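Local coordinates for protein GH5 (Bacteroidetes bacterium AC2a, PDB 4YHE) that probably hydrolyses beta-1,4-glucosidic bonds in cellulose, acting as a family 5 glycoside hydrolase built on a beta/alpha barrel, at residues K40-Q45 and L81-E86; N22-H27 and S32-W37; M90-G95 and G154-F159; M12-G17 and G95-I100. One frame throughout, in Å; residues are numbered along the deposited sequence.

The four contacts sample one beta/alpha barrel. Contact 4, nearest the centre of the chain, is partly buried and apolar, Met14 against Ile97 and Ile99. Contact 3, about 8 Å from it between centres, is an aromatic stack at the surface; the two share Gly95, and their strands 97-101 and 157-160 pair side by side. Contacts 1 and 2 are also partly buried. Contact 1, the farthest out, is largely polar, whereas contact 2 mixes polar bonds with indole packing; Glu34 of contact 2 meets Arg83 of contact 1, so loop 32-37 and helix 78-93 are tied by a salt bridge. Contacts 1 and 3 both use helix 78-93, where Gln44 of contact 1 reaches the Met90 carbonyl oxygen.

Contact 1 (K40-Q45 and L81-E86)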
loop_
_atom_site.group_PDB
_atom_site.type_symbol
_atom_site.label_atom_id
_atom_site.label_comp_id
_atom_site.label_asym_id
_atom_site.label_seq_id
_atom_site.Cartn_x
_atom_site.Cartn_y
_atom_site.Cartn_z
ATOM N N LYS A 40 7.372 -0.906 18.844
ATOM C CA LYS A 40 8.805 -0.901 19.037
ATOM C C LYS A 40 9.539 -0.934 17.707
ATOM O O LYS A 40 8.983 -1.335 16.669
ATOM C CB LYS A 40 9.231 -2.020 19.988
ATOM C CG LYS A 40 8.623 -1.822 21.371
ATOM C CD LYS A 40 9.109 -2.836 22.394
ATOM C CE LYS A 40 8.488 -2.564 23.776
ATOM N NZ LYS A 40 7.011 -2.331 23.835
ATOM N N ALA A 41 10.800 -0.536 17.734
ATOM C CA ALA A 41 11.566 -0.383 16.495
ATOM C C ALA A 41 11.812 -1.747 15.842
ATOM O O ALA A 41 11.965 -2.733 16.552
ATOM C CB ALA A 41 12.887 0.323 16.758
ATOM N N ALA A 42 11.876 -1.778 14.507
ATOM C CA ALA A 42 12.056 -3.044 13.812
ATOM C C ALA A 42 13.491 -3.519 13.945
ATOM O O ALA A 42 14.410 -2.720 14.114
ATOM C CB ALA A 42 11.640 -2.918 12.365
ATOM N N THR A 43 13.677 -4.835 13.882
ATOM C CA THR A 43 14.994 -5.421 13.964
ATOM C C THR A 43 15.166 -6.394 12.817
ATOM O O THR A 43 14.243 -6.640 12.062
ATOM C CB THR A 43 15.183 -6.208 15.295
ATOM O OG1 THR A 43 14.321 -7.371 15.365
ATOM C CG2 THR A 43 14.927 -5.315 16.468
ATOM N N GLN A 44 16.355 -6.950 12.661
ATOM C CA GLN A 44 16.516 -8.019 11.658
ATOM C C GLN A 44 15.542 -9.152 11.844
ATOM O O GLN A 44 15.094 -9.750 10.871
ATOM C CB GLN A 44 17.933 -8.611 11.706
ATOM C CG GLN A 44 18.266 -9.515 10.517
ATOM C CD GLN A 44 18.156 -8.805 9.170
ATOM O OE1 GLN A 44 18.811 -7.791 8.925
ATOM N NE2 GLN A 44 17.320 -9.347 8.282
ATOM N N GLN A 45 15.264 -9.498 13.096
ATOM C CA GLN A 45 14.359 -10.586 13.428
ATOM C C GLN A 45 12.942 -10.310 12.881
ATOM O O GLN A 45 12.226 -11.233 12.491
ATOM C CB GLN A 45 14.338 -10.820 14.950
ATOM C CG GLN A 45 15.630 -11.434 15.536
ATOM C CD GLN A 45 16.889 -10.571 15.353
ATOM O OE1 GLN A 45 16.982 -9.401 15.823
ATOM N NE2 GLN A 45 17.885 -11.145 14.658
ATOM N N LEU A 81 17.281 9.319 7.168
ATOM C CA LEU A 81 17.558 8.605 5.930
ATOM C C LEU A 81 18.399 7.338 6.205
ATOM O O LEU A 81 18.185 6.304 5.591
ATOM C CB LEU A 81 18.248 9.533 4.925
ATOM C CG LEU A 81 18.491 8.998 3.521
ATOM C CD1 LEU A 81 17.202 8.476 2.914
ATOM C CD2 LEU A 81 19.054 10.096 2.638
ATOM N N ASP A 82 19.313 7.416 7.169
ATOM C CA ASP A 82 20.108 6.259 7.630
ATOM C C ASP A 82 19.248 5.101 8.118
ATOM O O ASP A 82 19.528 3.935 7.832
ATOM C CB ASP A 82 21.054 6.652 8.800
ATOM C CG ASP A 82 22.300 7.464 8.381
ATOM O OD1 ASP A 82 22.612 7.611 7.198
ATOM O OD2 ASP A 82 22.978 7.982 9.286
ATOM N N ARG A 83 18.214 5.421 8.895
ATOM C CA ARG A 83 17.336 4.395 9.437
ATOM C C ARG A 83 16.514 3.740 8.332
ATOM O O ARG A 83 16.389 2.514 8.299
ATOM C CB ARG A 83 16.436 4.987 10.515
ATOM C CG ARG A 83 15.448 4.030 11.132
ATOM C CD ARG A 83 16.115 2.816 11.755
ATOM N NE ARG A 83 15.131 1.984 12.450
ATOM C CZ ARG A 83 15.362 0.741 12.859
ATOM N NH1 ARG A 83 16.547 0.190 12.659
ATOM N NH2 ARG A 83 14.431 0.060 13.495
ATOM N N VAL A 84 15.988 4.553 7.417
ATOM C CA VAL A 84 15.303 4.025 6.234
ATOM C C VAL A 84 16.255 3.091 5.478
ATOM O O VAL A 84 15.880 1.946 5.162
ATOM C CB VAL A 84 14.783 5.117 5.282
ATOM C CG1 VAL A 84 14.128 4.467 4.058
ATOM C CG2 VAL A 84 13.796 6.016 5.984
ATOM N N ASP A 85 17.498 3.556 5.268
ATOM C CA ASP A 85 18.560 2.755 4.619
ATOM C C ASP A 85 18.784 1.437 5.340
ATOM O O ASP A 85 18.861 0.376 4.712
ATOM C CB ASP A 85 19.868 3.585 4.590
ATOM C CG ASP A 85 20.939 3.043 3.643
ATOM O OD1 ASP A 85 20.870 1.901 3.151
ATOM O OD2 ASP A 85 21.892 3.831 3.416
ATOM N N GLU A 86 18.880 1.498 6.662
ATOM C CA GLU A 86 19.118 0.284 7.464
ATOM C C GLU A 86 17.978 -0.718 7.373
ATOM O O GLU A 86 18.199 -1.924 7.186
ATOM C CB GLU A 86 19.373 0.638 8.944
ATOM C CG GLU A 86 20.791 1.124 9.224
ATOM C CD GLU A 86 21.654 0.119 10.016
ATOM O OE1 GLU A 86 21.178 -0.489 11.021
ATOM O OE2 GLU A 86 22.839 -0.039 9.641
HETATM O O HOH W 1 16.889 -1.666 14.771
#
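The carbonyl oxygen of Ala42 is gripped twice. Arg83 NH2 donates to Ala42 O at 2.8 Å with an N-H...O angle of 161°, the oxygen lying close to the guanidinium plane at its edge. A water donates to Ala42 O at 2.8 Å and in turn accepts from Arg83 NH1, also at 2.8 Å, so the two terminal nitrogens reach the same oxygen, one directly and one through the water. Arg83 gets there by setting CG opposite its own backbone nitrogen (chi1 178°) and bending at chi2 (58°), after which the chain runs straight out from helix 78-93. Its third nitrogen, NE, forms a salt bridge with Glu34, whose other carboxylate oxygen takes Ala42 N; guanidinium and loop backbone are thus tied to one carboxylate, which probably keeps the arginine from turning. In the beta/alpha barrel this ties helix 78-93 to the loop leading into helix 44-53. Thr43 is the N-cap of helix 44-53, its OG1 accepting a weak bond from Gln45 N at 3.2 Å. Beside the polar grip, Ala41 CB lies 3.6 Å from Arg83 NH2, coming obliquely to the flat group.

Contact 2 (N22-H27 and S32-W37); sequences NQMDAH and SYETGW
Gln23 NE2 donates to Glu34 OE2 at 2.9 Å, nearly straight at 167°, with the acceptor in the amide plane and met on the anti side of the carboxylate. Glu34 sets CG opposite its backbone nitrogen (chi1 -170°) and stays extended beyond, which lays it alongside Gln23. Both ends have further partners: Glu34 OE1 forms a salt bridge with Arg83, and Gln23 OE1 bonds to His348. Tyr33 N donates to Ala26 O at 3.1 Å. One water bridges the backbones: it donates to Asn22 O and Glu34 O and accepts from Trp37 N. Two type I turns lie against each other, Gln23 to Ala26 in the loop after the first barrel strand, 16-20, and Tyr33 to Gly36 on the way from strand 31-32 to helix 44-53. Beside them is a small antiparallel hairpin in which His27 and Ser32 form a non-hydrogen-bonded pair. In the packing Trp37 has the largest share. Ala26 CA sits over the six-membered ring, 3.6 Å from its centroid, in a CH-pi contact, while Ala26 CB touches Trp37 CD2 at 3.5 Å. Asn22 CG meets the ring edge at CE3, 3.5 Å away. The His27 ring, whose ND1 bonds to Ser114, lies obliquely to the indole at 50°. On the side of helix 78-93, Met24 SD lies 3.7 Å from Glu34 CG.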
loop_
_atom_site.group_PDB
_atom_site.type_symbol
_atom_site.label_atom_id
_atom_site.label_comp_id
_atom_site.label_asym_id
_atom_site.label_seq_id
_atom_site.Cartn_x
_atom_site.Cartn_y
_atom_site.Cartn_z
ATOM N N ASN A 22 2.226 2.019 10.855
ATOM C CA ASN A 22 2.227 2.791 12.102
ATOM C C ASN A 22 3.624 2.733 12.748
ATOM O O ASN A 22 3.766 2.596 13.975
ATOM C CB ASN A 22 1.150 2.326 13.104
ATOM C CG ASN A 22 -0.263 2.776 12.742
ATOM O OD1 ASN A 22 -0.562 3.175 11.612
ATOM N ND2 ASN A 22 -1.163 2.680 13.723
ATOM N N GLN A 23 4.638 2.901 11.898
ATOM C CA GLN A 23 6.024 2.740 12.238
ATOM C C GLN A 23 6.848 3.952 11.750
ATOM O O GLN A 23 6.718 5.070 12.365
ATOM C CB GLN A 23 6.512 1.402 11.648
ATOM C CG GLN A 23 7.857 0.964 12.179
ATOM C CD GLN A 23 7.777 0.002 13.359
ATOM O OE1 GLN A 23 6.719 -0.544 13.705
ATOM N NE2 GLN A 23 8.915 -0.215 13.977
ATOM N N MET A 24 7.628 3.828 10.663
ATOM C CA MET A 24 8.313 5.001 10.109
ATOM C C MET A 24 7.333 6.060 9.591
ATOM O O MET A 24 7.729 7.193 9.354
ATOM C CB MET A 24 9.318 4.655 9.031
ATOM C CG MET A 24 10.462 3.767 9.469
ATOM S SD MET A 24 11.554 4.501 10.720
ATOM C CE MET A 24 12.533 5.549 9.643
ATOM N N ASP A 25 6.071 5.677 9.412
ATOM C CA ASP A 25 5.015 6.602 9.009
ATOM C C ASP A 25 4.362 7.372 10.182
ATOM O O ASP A 25 3.645 8.344 9.940
ATOM C CB ASP A 25 3.933 5.860 8.199
ATOM C CG ASP A 25 3.535 4.489 8.819
ATOM O OD1 ASP A 25 4.428 3.689 9.213
ATOM O OD2 ASP A 25 2.335 4.188 8.868
ATOM N N ALA A 26 4.582 6.920 11.418
ATOM C CA ALA A 26 3.908 7.454 12.594
ATOM C C ALA A 26 4.443 8.867 12.859
ATOM O O ALA A 26 5.636 9.131 12.685
ATOM C CB ALA A 26 4.191 6.582 13.794
ATOM N N HIS A 27 3.567 9.759 13.280
ATOM C CA HIS A 27 3.961 11.131 13.500
ATOM C C HIS A 27 3.007 11.819 14.455
ATOM O O HIS A 27 1.881 11.396 14.654
ATOM C CB HIS A 27 3.930 11.887 12.195
ATOM C CG HIS A 27 2.564 11.930 11.583
ATOM N ND1 HIS A 27 1.718 13.004 11.745
ATOM C CD2 HIS A 27 1.881 11.018 10.851
ATOM C CE1 HIS A 27 0.573 12.757 11.132
ATOM N NE2 HIS A 27 0.645 11.558 10.583
ATOM N N SER A 32 7.789 12.813 12.317
ATOM C CA SER A 32 7.677 11.356 12.388
ATOM C C SER A 32 8.729 10.775 13.317
ATOM O O SER A 32 9.830 11.338 13.473
ATOM C CB SER A 32 7.748 10.712 10.997
ATOM O OG SER A 32 8.877 11.138 10.283
ATOM N N TYR A 33 8.349 9.693 13.993
ATOM C CA TYR A 33 9.230 8.955 14.898
ATOM C C TYR A 33 8.794 7.483 14.840
ATOM O O TYR A 33 7.584 7.177 14.932
ATOM C CB TYR A 33 9.133 9.430 16.365
ATOM C CG TYR A 33 8.652 10.864 16.641
ATOM C CD1 TYR A 33 7.282 11.175 16.647
ATOM C CD2 TYR A 33 9.551 11.877 16.993
ATOM C CE1 TYR A 33 6.838 12.452 16.930
ATOM C CE2 TYR A 33 9.114 13.163 17.295
ATOM C CZ TYR A 33 7.744 13.450 17.248
ATOM O OH TYR A 33 7.266 14.732 17.523
ATOM N N GLU A 34 9.753 6.588 14.711
ATOM C CA GLU A 34 9.447 5.186 14.474
ATOM C C GLU A 34 8.524 4.614 15.554
ATOM O O GLU A 34 7.610 3.850 15.251
ATOM C CB GLU A 34 10.718 4.357 14.390
ATOM C CG GLU A 34 10.433 2.958 13.907
ATOM C CD GLU A 34 11.681 2.143 13.699
ATOM O OE1 GLU A 34 12.788 2.684 13.844
ATOM O OE2 GLU A 34 11.536 0.939 13.425
ATOM N N THR A 35 8.804 4.949 16.824
ATOM C CA THR A 35 8.008 4.462 17.960
ATOM C C THR A 35 6.829 5.353 18.368
ATOM O O THR A 35 6.186 5.100 19.397
ATOM C CB THR A 35 8.887 4.229 19.215
ATOM O OG1 THR A 35 9.439 5.473 19.677
ATOM C CG2 THR A 35 10.005 3.243 18.928
ATOM N N GLY A 36 6.533 6.367 17.568
ATOM C CA GLY A 36 5.582 7.401 17.923
ATOM C C GLY A 36 4.159 6.938 18.171
ATOM O O GLY A 36 3.413 7.577 18.935
ATOM N N TRP A 37 3.746 5.865 17.482
ATOM C CA TRP A 37 2.425 5.286 17.681
ATOM C C TRP A 37 2.456 3.970 18.395
ATOM O O TRP A 37 1.519 3.220 18.307
ATOM C CB TRP A 37 1.653 5.208 16.352
ATOM C CG TRP A 37 1.256 6.579 15.824
ATOM C CD1 TRP A 37 1.252 7.771 16.525
ATOM C CD2 TRP A 37 0.809 6.895 14.500
ATOM N NE1 TRP A 37 0.849 8.799 15.703
ATOM C CE2 TRP A 37 0.554 8.293 14.464
ATOM C CE3 TRP A 37 0.601 6.136 13.335
ATOM C CZ2 TRP A 37 0.099 8.945 13.314
ATOM C CZ3 TRP A 37 0.163 6.780 12.191
ATOM C CH2 TRP A 37 -0.098 8.188 12.192
HETATM O O HOH W 2 5.005 3.532 16.295
#

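Contact 3 (M90-G95 and G154-F159); sequences MAHKAG and GEWLVF
His92 and Trp156 meet face to face in an offset stack: the imidazole and the five-membered ring of the indole are 3.7 Å apart at their centroids, with nearly parallel planes, 8° apart. The closest atoms are His92 CE1 and Trp156 NE1, 3.4 Å apart. Trp156 adopts the less common rotamer with CG between its backbone nitrogen and carbonyl carbon (chi1 55°), which swings the indole towards the helix. A CH-pi contact extends the overlap, His92 CB lying 3.8 Å from the centroid of the six-membered ring, over its face. On the opposite face of the indole, Leu157 CB lies 3.7 Å above the plane, so the ring is sandwiched between histidine and leucine. An alanine in place of Trp156 would remove the indole, and the His92 imidazole, left without its stacking partner, would probably be set free to turn. No hydrogen bond crosses the contact. Gly95, with positive phi, closes the helix in a Schellman motif, and a type I turn runs from Gly154 to Leu157. The pair joins the C-terminal end of helix 78-93 to the loop entering strand 157-160, a packing of helix end against strand start at the rim of a beta/alpha barrel.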
loop_
_atom_site.group_PDB
_atom_site.type_symbol
_atom_site.label_atom_id
_atom_site.label_comp_id
_atom_site.label_asym_id
_atom_site.label_seq_id
_atom_site.Cartn_x
_atom_site.Cartn_y
_atom_site.Cartn_z
ATOM N N MET A 90 18.036 -4.557 6.002
ATOM C CA MET A 90 17.591 -5.726 6.784
ATOM C C MET A 90 16.599 -6.577 5.990
ATOM O O MET A 90 16.696 -7.815 5.946
ATOM C CB MET A 90 16.925 -5.314 8.102
ATOM C CG MET A 90 17.801 -4.571 9.098
ATOM S SD MET A 90 16.813 -4.029 10.507
ATOM C CE MET A 90 18.029 -3.260 11.577
ATOM N N ALA A 91 15.620 -5.903 5.378
ATOM C CA ALA A 91 14.641 -6.565 4.526
ATOM C C ALA A 91 15.318 -7.347 3.380
ATOM O O ALA A 91 14.949 -8.496 3.105
ATOM C CB ALA A 91 13.679 -5.534 3.953
ATOM N N HIS A 92 16.300 -6.715 2.738
ATOM C CA HIS A 92 17.047 -7.323 1.632
ATOM C C HIS A 92 17.814 -8.528 2.124
ATOM O O HIS A 92 17.840 -9.583 1.470
ATOM C CB HIS A 92 18.008 -6.312 1.008
ATOM C CG HIS A 92 18.784 -6.840 -0.163
ATOM N ND1 HIS A 92 18.199 -7.537 -1.203
ATOM C CD2 HIS A 92 20.104 -6.737 -0.473
ATOM C CE1 HIS A 92 19.130 -7.868 -2.084
ATOM N NE2 HIS A 92 20.291 -7.385 -1.669
ATOM N N LYS A 93 18.418 -8.393 3.295
ATOM C CA LYS A 93 19.094 -9.529 3.926
ATOM C C LYS A 93 18.152 -10.693 4.141
ATOM O O LYS A 93 18.563 -11.850 4.056
ATOM C CB LYS A 93 19.707 -9.076 5.246
ATOM C CG LYS A 93 20.610 -10.081 5.928
ATOM C CD LYS A 93 21.435 -9.353 6.996
ATOM C CE LYS A 93 22.137 -10.319 7.932
ATOM N NZ LYS A 93 22.927 -11.350 7.204
ATOM N N ALA A 94 16.874 -10.418 4.424
ATOM C CA ALA A 94 15.911 -11.480 4.558
ATOM C C ALA A 94 15.353 -12.049 3.225
ATOM O O ALA A 94 14.515 -12.944 3.251
ATOM C CB ALA A 94 14.769 -11.035 5.464
ATOM N N GLY A 95 15.763 -11.485 2.092
ATOM C CA GLY A 95 15.280 -11.923 0.789
ATOM C C GLY A 95 13.970 -11.318 0.292
ATOM O O GLY A 95 13.381 -11.827 -0.641
ATOM N N GLY A 154 19.489 -2.450 -6.450
ATOM C CA GLY A 154 18.843 -2.888 -7.673
ATOM C C GLY A 154 17.340 -3.037 -7.586
ATOM O O GLY A 154 16.674 -2.342 -6.782
ATOM N N GLU A 155 16.791 -3.920 -8.418
ATOM C CA GLU A 155 15.337 -3.878 -8.674
ATOM C C GLU A 155 14.489 -4.582 -7.611
ATOM O O GLU A 155 13.270 -4.582 -7.712
ATOM C CB GLU A 155 14.982 -4.315 -10.103
ATOM C CG GLU A 155 15.025 -5.799 -10.366
ATOM C CD GLU A 155 14.582 -6.152 -11.790
ATOM O OE1 GLU A 155 14.814 -5.371 -12.762
ATOM O OE2 GLU A 155 14.011 -7.241 -11.918
ATOM N N TRP A 156 15.145 -5.214 -6.627
ATOM C CA TRP A 156 14.479 -5.673 -5.416
ATOM C C TRP A 156 13.948 -4.486 -4.586
ATOM O O TRP A 156 13.076 -4.697 -3.768
ATOM C CB TRP A 156 15.381 -6.563 -4.533
ATOM C CG TRP A 156 16.668 -5.918 -4.165
ATOM C CD1 TRP A 156 17.869 -6.033 -4.823
ATOM C CD2 TRP A 156 16.897 -5.026 -3.064
ATOM N NE1 TRP A 156 18.819 -5.258 -4.204
ATOM C CE2 TRP A 156 18.258 -4.639 -3.117
ATOM C CE3 TRP A 156 16.083 -4.521 -2.033
ATOM C CZ2 TRP A 156 18.826 -3.779 -2.182
ATOM C CZ3 TRP A 156 16.653 -3.662 -1.101
ATOM C CH2 TRP A 156 18.008 -3.295 -1.183
ATOM N N LEU A 157 14.450 -3.279 -4.816
ATOM C CA LEU A 157 13.984 -2.059 -4.120
ATOM C C LEU A 157 13.077 -1.240 -5.058
ATOM O O LEU A 157 13.518 -0.786 -6.110
ATOM C CB LEU A 157 15.164 -1.207 -3.652
ATOM C CG LEU A 157 14.842 0.134 -2.965
ATOM C CD1 LEU A 157 13.973 -0.107 -1.739
ATOM C CD2 LEU A 157 16.091 0.893 -2.585
ATOM N N VAL A 158 11.813 -1.078 -4.652
ATOM C CA VAL A 158 10.778 -0.357 -5.399
ATOM C C VAL A 158 10.503 0.975 -4.711
ATOM O O VAL A 158 10.442 1.035 -3.481
ATOM C CB VAL A 158 9.459 -1.164 -5.415
ATOM C CG1 VAL A 158 8.328 -0.398 -6.106
ATOM C CG2 VAL A 158 9.623 -2.547 -6.045
ATOM N N PHE A 159 10.387 2.040 -5.486
ATOM C CA PHE A 159 9.961 3.321 -4.956
ATOM C C PHE A 159 8.481 3.517 -5.299
ATOM O O PHE A 159 8.092 3.367 -6.465
ATOM C CB PHE A 159 10.731 4.490 -5.568
ATOM C CG PHE A 159 12.189 4.559 -5.205
ATOM C CD1 PHE A 159 12.734 3.792 -4.199
ATOM C CD2 PHE A 159 13.015 5.443 -5.878
ATOM C CE1 PHE A 159 14.077 3.886 -3.896
ATOM C CE2 PHE A 159 14.365 5.556 -5.579
ATOM C CZ PHE A 159 14.896 4.772 -4.583
#

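Contact 4 (M12-G17 and G95-I100)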
loop_
_atom_site.group_PDB
_atom_site.type_symbol
_atom_site.label_atom_id
_atom_site.label_comp_id
_atom_site.label_asym_id
_atom_site.label_seq_id
_atom_site.Cartn_x
_atom_site.Cartn_y
_atom_site.Cartn_z
ATOM N N MET A 12 4.039 -9.867 -9.888
ATOM C CA MET A 12 3.651 -11.120 -9.245
ATOM C C MET A 12 4.648 -11.648 -8.243
ATOM O O MET A 12 4.272 -12.351 -7.317
ATOM C CB MET A 12 3.382 -12.223 -10.257
ATOM C CG MET A 12 1.947 -12.275 -10.674
ATOM S SD MET A 12 1.770 -13.618 -11.822
ATOM C CE MET A 12 1.168 -14.894 -10.762
ATOM N N SER A 13 5.904 -11.288 -8.425
ATOM C CA SER A 13 6.997 -11.771 -7.575
ATOM C C SER A 13 6.896 -11.193 -6.178
ATOM O O SER A 13 7.482 -11.740 -5.243
ATOM C CB SER A 13 8.364 -11.466 -8.218
ATOM O OG SER A 13 8.801 -10.139 -8.009
ATOM N N MET A 14 6.152 -10.070 -6.029
ATOM C CA MET A 14 5.866 -9.541 -4.706
ATOM C C MET A 14 4.904 -10.384 -3.899
ATOM O O MET A 14 4.815 -10.200 -2.667
ATOM C CB MET A 14 5.398 -8.073 -4.803
ATOM C CG MET A 14 6.470 -7.201 -5.403
ATOM S SD MET A 14 6.255 -5.424 -5.171
ATOM C CE MET A 14 4.653 -5.200 -5.875
ATOM N N GLY A 15 4.178 -11.301 -4.569
ATOM C CA GLY A 15 3.278 -12.216 -3.945
ATOM C C GLY A 15 2.291 -11.586 -2.958
ATOM O O GLY A 15 1.611 -10.585 -3.294
ATOM N N ILE A 16 2.201 -12.197 -1.776
ATOM C CA ILE A 16 1.605 -11.566 -0.614
ATOM C C ILE A 16 2.772 -10.996 0.235
ATOM O O ILE A 16 3.728 -11.682 0.575
ATOM C CB ILE A 16 0.698 -12.514 0.201
ATOM C CG1 ILE A 16 -0.458 -13.013 -0.659
ATOM C CG2 ILE A 16 0.207 -11.850 1.489
ATOM C CD1 ILE A 16 -1.387 -11.918 -1.179
ATOM N N GLY A 17 2.702 -9.704 0.511
ATOM C CA GLY A 17 3.648 -9.031 1.367
ATOM C C GLY A 17 2.975 -8.437 2.599
ATOM O O GLY A 17 1.799 -8.740 2.921
ATOM N N GLY A 95 15.763 -11.485 2.092
ATOM C CA GLY A 95 15.280 -11.923 0.789
ATOM C C GLY A 95 13.970 -11.318 0.292
ATOM O O GLY A 95 13.381 -11.827 -0.641
ATOM N N LEU A 96 13.546 -10.209 0.887
ATOM C CA LEU A 96 12.258 -9.584 0.541
ATOM C C LEU A 96 12.432 -8.497 -0.500
ATOM O O LEU A 96 13.439 -7.792 -0.524
ATOM C CB LEU A 96 11.610 -8.979 1.798
ATOM C CG LEU A 96 11.365 -9.924 2.961
ATOM C CD1 LEU A 96 11.120 -9.171 4.248
ATOM C CD2 LEU A 96 10.214 -10.857 2.630
ATOM N N ILE A 97 11.444 -8.378 -1.381
ATOM C CA ILE A 97 11.311 -7.210 -2.235
ATOM C C ILE A 97 10.802 -6.095 -1.308
ATOM O O ILE A 97 9.999 -6.360 -0.412
ATOM C CB ILE A 97 10.338 -7.502 -3.387
ATOM C CG1 ILE A 97 10.999 -8.488 -4.355
ATOM C CG2 ILE A 97 9.948 -6.228 -4.115
ATOM C CD1 ILE A 97 10.037 -9.296 -5.192
ATOM N N VAL A 98 11.253 -4.882 -1.537
ATOM C CA VAL A 98 11.029 -3.779 -0.583
ATOM C C VAL A 98 10.438 -2.595 -1.297
ATOM O O VAL A 98 10.942 -2.211 -2.334
ATOM C CB VAL A 98 12.364 -3.335 0.066
ATOM C CG1 VAL A 98 12.175 -2.137 1.020
ATOM C CG2 VAL A 98 13.021 -4.512 0.769
ATOM N N ILE A 99 9.370 -2.015 -0.746
ATOM C CA ILE A 99 8.812 -0.764 -1.241
ATOM C C ILE A 99 8.969 0.310 -0.158
ATOM O O ILE A 99 8.660 0.049 1.003
ATOM C CB ILE A 99 7.289 -0.930 -1.509
ATOM C CG1 ILE A 99 7.033 -2.083 -2.462
ATOM C CG2 ILE A 99 6.659 0.326 -2.068
ATOM C CD1 ILE A 99 5.568 -2.511 -2.486
ATOM N N ILE A 100 9.459 1.487 -0.532
ATOM C CA ILE A 100 9.443 2.672 0.345
ATOM C C ILE A 100 8.706 3.771 -0.373
ATOM O O ILE A 100 8.554 3.710 -1.583
ATOM C CB ILE A 100 10.852 3.147 0.730
ATOM C CG1 ILE A 100 11.729 3.462 -0.515
ATOM C CG2 ILE A 100 11.511 2.072 1.581
ATOM C CD1 ILE A 100 13.027 4.161 -0.172
#
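Met14, with Ile97 and the buried Ile99, makes the inner, apolar side of this contact. Met14 CG lies 3.8 Å from Ile97 CG2, and the sulfur is 3.9 Å from the same methyl and 4.0 Å from Ile99 CD1. The methionine chain crosses both isoleucines at about a right angle. With CG anti to the carbonyl carbon (chi1 -61°), an extended chi2 carries the sulfur to them. Ile97 and Ile99 both send their CB bonds towards the 12-17 segment, while Val98 between them points the other way. Cutting the methionine back to an alanine would probably open a gap against the Ile97 and Ile99 methyls, since both lose their sulfur neighbour.

Ser13 and the outer branch of Ile97 form the partly exposed margin, where one methyl still comes close. There Ile97 forks: with CG2 on Met14, its second branch brings CD1 to 3.2 Å from Ser13 OG and 3.5 Å from Ser13 O. The serine hydroxyl itself is bonded to the Phe10 carbonyl oxygen in the preceding helical turn, so it meets the isoleucine as a neighbour only. Next to it Gly15 N bonds to Met12 O at 2.9 Å, and the positive phi of Gly15 (49°) swings the chain from helix 6-13 into strand 16-20. In the barrel order strand 57-60 separates strands 16-20 and 97-101. The turn between helix 6-13 and strand 16-20 packs against the start of strand 97-101, at the end of the closed eight-stranded beta/alpha barrel where the parallel strands begin, in this fold opposite the end that carries the active site.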